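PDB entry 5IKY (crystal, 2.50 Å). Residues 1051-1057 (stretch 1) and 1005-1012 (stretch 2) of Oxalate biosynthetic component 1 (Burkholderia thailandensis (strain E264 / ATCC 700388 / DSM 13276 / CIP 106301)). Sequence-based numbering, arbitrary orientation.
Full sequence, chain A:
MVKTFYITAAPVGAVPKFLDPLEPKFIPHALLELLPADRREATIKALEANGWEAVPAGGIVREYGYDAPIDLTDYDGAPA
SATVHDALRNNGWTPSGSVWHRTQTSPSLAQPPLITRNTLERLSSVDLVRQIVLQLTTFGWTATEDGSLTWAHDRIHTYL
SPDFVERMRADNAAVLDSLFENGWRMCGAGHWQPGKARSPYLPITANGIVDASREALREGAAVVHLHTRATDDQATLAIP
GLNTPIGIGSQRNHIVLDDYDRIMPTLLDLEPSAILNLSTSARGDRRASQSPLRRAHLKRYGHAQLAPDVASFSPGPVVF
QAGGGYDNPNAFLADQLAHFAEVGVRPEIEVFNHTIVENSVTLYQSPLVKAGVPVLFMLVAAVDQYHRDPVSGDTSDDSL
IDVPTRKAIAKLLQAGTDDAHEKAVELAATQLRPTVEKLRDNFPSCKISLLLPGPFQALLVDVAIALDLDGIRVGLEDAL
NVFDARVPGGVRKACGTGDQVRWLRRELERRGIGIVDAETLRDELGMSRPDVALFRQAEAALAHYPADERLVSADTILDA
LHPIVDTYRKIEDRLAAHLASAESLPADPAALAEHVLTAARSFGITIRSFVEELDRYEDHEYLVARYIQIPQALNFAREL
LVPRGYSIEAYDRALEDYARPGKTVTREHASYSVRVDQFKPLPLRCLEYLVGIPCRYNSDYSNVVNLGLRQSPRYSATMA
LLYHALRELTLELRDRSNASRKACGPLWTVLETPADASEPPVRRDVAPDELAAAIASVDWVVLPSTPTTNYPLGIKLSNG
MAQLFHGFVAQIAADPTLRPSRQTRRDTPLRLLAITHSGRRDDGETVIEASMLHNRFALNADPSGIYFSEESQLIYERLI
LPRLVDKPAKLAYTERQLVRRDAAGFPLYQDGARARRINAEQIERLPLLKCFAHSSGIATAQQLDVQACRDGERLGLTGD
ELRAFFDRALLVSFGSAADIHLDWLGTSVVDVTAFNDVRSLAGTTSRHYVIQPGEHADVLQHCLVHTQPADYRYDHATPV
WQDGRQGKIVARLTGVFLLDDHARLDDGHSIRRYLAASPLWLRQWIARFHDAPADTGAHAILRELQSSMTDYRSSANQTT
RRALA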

# COMPACT_ATOMS: atom_id res chain seq x y z
N ALA A 1051 0.36 -17.12 20.49
CA ALA A 1051 1.51 -16.87 19.63
C ALA A 1051 1.07 -16.20 18.34
O ALA A 1051 0.65 -16.88 17.40
CB ALA A 1051 2.25 -18.16 19.34
N ARG A 1052 1.17 -14.88 18.29
CA ARG A 1052 0.72 -14.12 17.13
C ARG A 1052 1.84 -13.89 16.12
O ARG A 1052 2.82 -13.21 16.43
CB ARG A 1052 0.13 -12.78 17.57
CG ARG A 1052 -0.72 -12.08 16.53
CD ARG A 1052 -2.20 -12.34 16.77
NE ARG A 1052 -2.62 -11.84 18.08
CZ ARG A 1052 -3.87 -11.89 18.53
NH1 ARG A 1052 -4.83 -12.42 17.78
NH2 ARG A 1052 -4.17 -11.42 19.73
N LEU A 1053 1.71 -14.46 14.93
CA LEU A 1053 2.68 -14.23 13.87
C LEU A 1053 2.36 -12.93 13.13
O LEU A 1053 1.21 -12.70 12.73
CB LEU A 1053 2.72 -15.39 12.88
CG LEU A 1053 3.06 -16.80 13.36
CD1 LEU A 1053 3.64 -17.62 12.22
CD2 LEU A 1053 4.01 -16.79 14.55
N THR A 1054 3.37 -12.09 12.95
CA THR A 1054 3.19 -10.83 12.24
C THR A 1054 4.00 -10.79 10.95
O THR A 1054 5.04 -11.44 10.85
CB THR A 1054 3.59 -9.62 13.12
OG1 THR A 1054 4.98 -9.69 13.44
CG2 THR A 1054 2.77 -9.60 14.40
N GLY A 1055 3.51 -10.04 9.97
CA GLY A 1055 4.19 -9.89 8.70
C GLY A 1055 3.86 -11.00 7.72
O GLY A 1055 4.39 -11.04 6.61
N VAL A 1056 2.98 -11.90 8.13
CA VAL A 1056 2.56 -13.00 7.27
C VAL A 1056 1.70 -12.48 6.12
O VAL A 1056 0.80 -11.67 6.33
CB VAL A 1056 1.76 -14.07 8.06
CG1 VAL A 1056 1.35 -15.21 7.15
CG2 VAL A 1056 2.58 -14.58 9.23
N PHE A 1057 2.00 -12.94 4.91
CA PHE A 1057 1.14 -12.68 3.77
C PHE A 1057 1.25 -13.83 2.78
O PHE A 1057 2.20 -14.60 2.82
CB PHE A 1057 1.49 -11.34 3.10
CG PHE A 1057 2.85 -11.30 2.48
CD1 PHE A 1057 3.96 -10.92 3.23
CD2 PHE A 1057 3.03 -11.62 1.14
CE1 PHE A 1057 5.22 -10.88 2.65
CE2 PHE A 1057 4.29 -11.58 0.57
CZ PHE A 1057 5.38 -11.21 1.32
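Stretch 2 (1005-1012) TSRHYVIQ

Stretch 1 continues a strand that begins earlier in the chain, and runs extended from Ala1051 to Thr1054, while stretch 2 is irregular: Arg1007 to Tyr1009 take helical backbone angles, the bond from Val1010 N to Arg1007 O (3.1 Å) closes this turn, and the chain then extends through Ile1011. The nearest CA pairs are Thr1054 CA with His1008 CA (6.2 Å) and Gly1055 CA with Ile1011 CA (6.3 Å), so sequence number rises together in both stretches. The contact is made largely by side chains. Ala1051 lies out of reach. Arg1052 points toward stretch 2, and its long side chain can meet three residues: its CG lies 3.9 Å from His1008 CB, Ser1006 OG sits over one face of the guanidinium, 3.9 Å from Arg1052 CZ, and Tyr1009 OH approaches the edge, 3.3 Å from Arg1052 NH1. The guanidinium nitrogens are hydrogen-bonded elsewhere in the structure. Tyr1009 begins by pointing away, but its long ring carries the hydroxyl back to the arginine. Leu1053 points away, in keeping with the alternation usual in an extended strand. Thr1054 is two-sided: its CG2 packs 3.7 Å from His1008 O, while OG1 bonds elsewhere in the structure. At Gly1055, phi is positive and a CB would jam against the preceding carbonyl oxygen, so glycine suits the backbone; Ile1011 CD1 lies 4.0 Å from Gly1055 CA. Ile1011 CD1 also lies 4.5 Å from Val1056 O, where the contact fades.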

# COMPACT_ATOMS: atom_id res chain seq x y z
N THR A 1005 -10.14 -7.66 14.88
CA THR A 1005 -9.91 -6.28 15.29
C THR A 1005 -8.50 -6.06 15.83
O THR A 1005 -8.15 -4.96 16.24
CB THR A 1005 -10.92 -5.82 16.36
OG1 THR A 1005 -10.79 -6.64 17.53
CG2 THR A 1005 -12.35 -5.92 15.84
N SER A 1006 -7.70 -7.12 15.83
CA SER A 1006 -6.32 -7.04 16.30
C SER A 1006 -5.47 -6.20 15.35
O SER A 1006 -5.56 -6.36 14.13
CB SER A 1006 -5.72 -8.43 16.46
OG SER A 1006 -4.39 -8.37 16.96
N ARG A 1007 -4.65 -5.31 15.91
CA ARG A 1007 -3.79 -4.45 15.10
C ARG A 1007 -2.55 -5.18 14.59
O ARG A 1007 -1.87 -4.69 13.68
CB ARG A 1007 -3.38 -3.21 15.90
CG ARG A 1007 -4.52 -2.31 16.31
CD ARG A 1007 -4.01 -1.07 17.04
NE ARG A 1007 -5.09 -0.19 17.48
CZ ARG A 1007 -5.53 0.85 16.78
NH1 ARG A 1007 -4.99 1.14 15.61
NH2 ARG A 1007 -6.52 1.59 17.26
N HIS A 1008 -2.26 -6.33 15.17
CA HIS A 1008 -1.08 -7.11 14.81
C HIS A 1008 -1.14 -7.63 13.37
O HIS A 1008 -0.11 -7.89 12.75
CB HIS A 1008 -0.90 -8.29 15.77
CG HIS A 1008 -0.48 -7.88 17.15
ND1 HIS A 1008 0.72 -7.25 17.41
CD2 HIS A 1008 -1.11 -8.01 18.35
CE1 HIS A 1008 0.81 -7.01 18.71
NE2 HIS A 1008 -0.28 -7.46 19.30
N TYR A 1009 -2.35 -7.79 12.84
CA TYR A 1009 -2.54 -8.31 11.49
C TYR A 1009 -2.26 -7.26 10.42
O TYR A 1009 -2.18 -7.58 9.23
CB TYR A 1009 -3.97 -8.84 11.31
CG TYR A 1009 -4.34 -10.00 12.21
CD1 TYR A 1009 -3.37 -10.85 12.72
CD2 TYR A 1009 -5.67 -10.25 12.53
CE1 TYR A 1009 -3.72 -11.92 13.53
CE2 TYR A 1009 -6.02 -11.31 13.34
CZ TYR A 1009 -5.04 -12.14 13.84
OH TYR A 1009 -5.40 -13.19 14.64
N VAL A 1010 -2.11 -6.01 10.84
CA VAL A 1010 -1.94 -4.90 9.90
C VAL A 1010 -0.47 -4.55 9.68
O VAL A 1010 0.24 -4.23 10.63
CB VAL A 1010 -2.70 -3.65 10.38
CG1 VAL A 1010 -2.49 -2.49 9.40
CG2 VAL A 1010 -4.17 -3.95 10.55
N ILE A 1011 -0.04 -4.60 8.43
CA ILE A 1011 1.34 -4.27 8.08
C ILE A 1011 1.49 -2.79 7.75
O ILE A 1011 0.81 -2.25 6.88
CB ILE A 1011 1.84 -5.10 6.87
CG1 ILE A 1011 1.83 -6.59 7.21
CG2 ILE A 1011 3.25 -4.67 6.48
CD1 ILE A 1011 2.37 -7.48 6.11
N GLN A 1012 2.40 -2.13 8.47
CA GLN A 1012 2.72 -0.73 8.22
C GLN A 1012 4.14 -0.62 7.65
O GLN A 1012 4.90 -1.58 7.72
CB GLN A 1012 2.57 0.08 9.52
CG GLN A 1012 1.42 -0.38 10.41
CD GLN A 1012 0.48 0.75 10.76
OE1 GLN A 1012 -0.05 1.44 9.88
NE2 GLN A 1012 0.27 0.97 12.06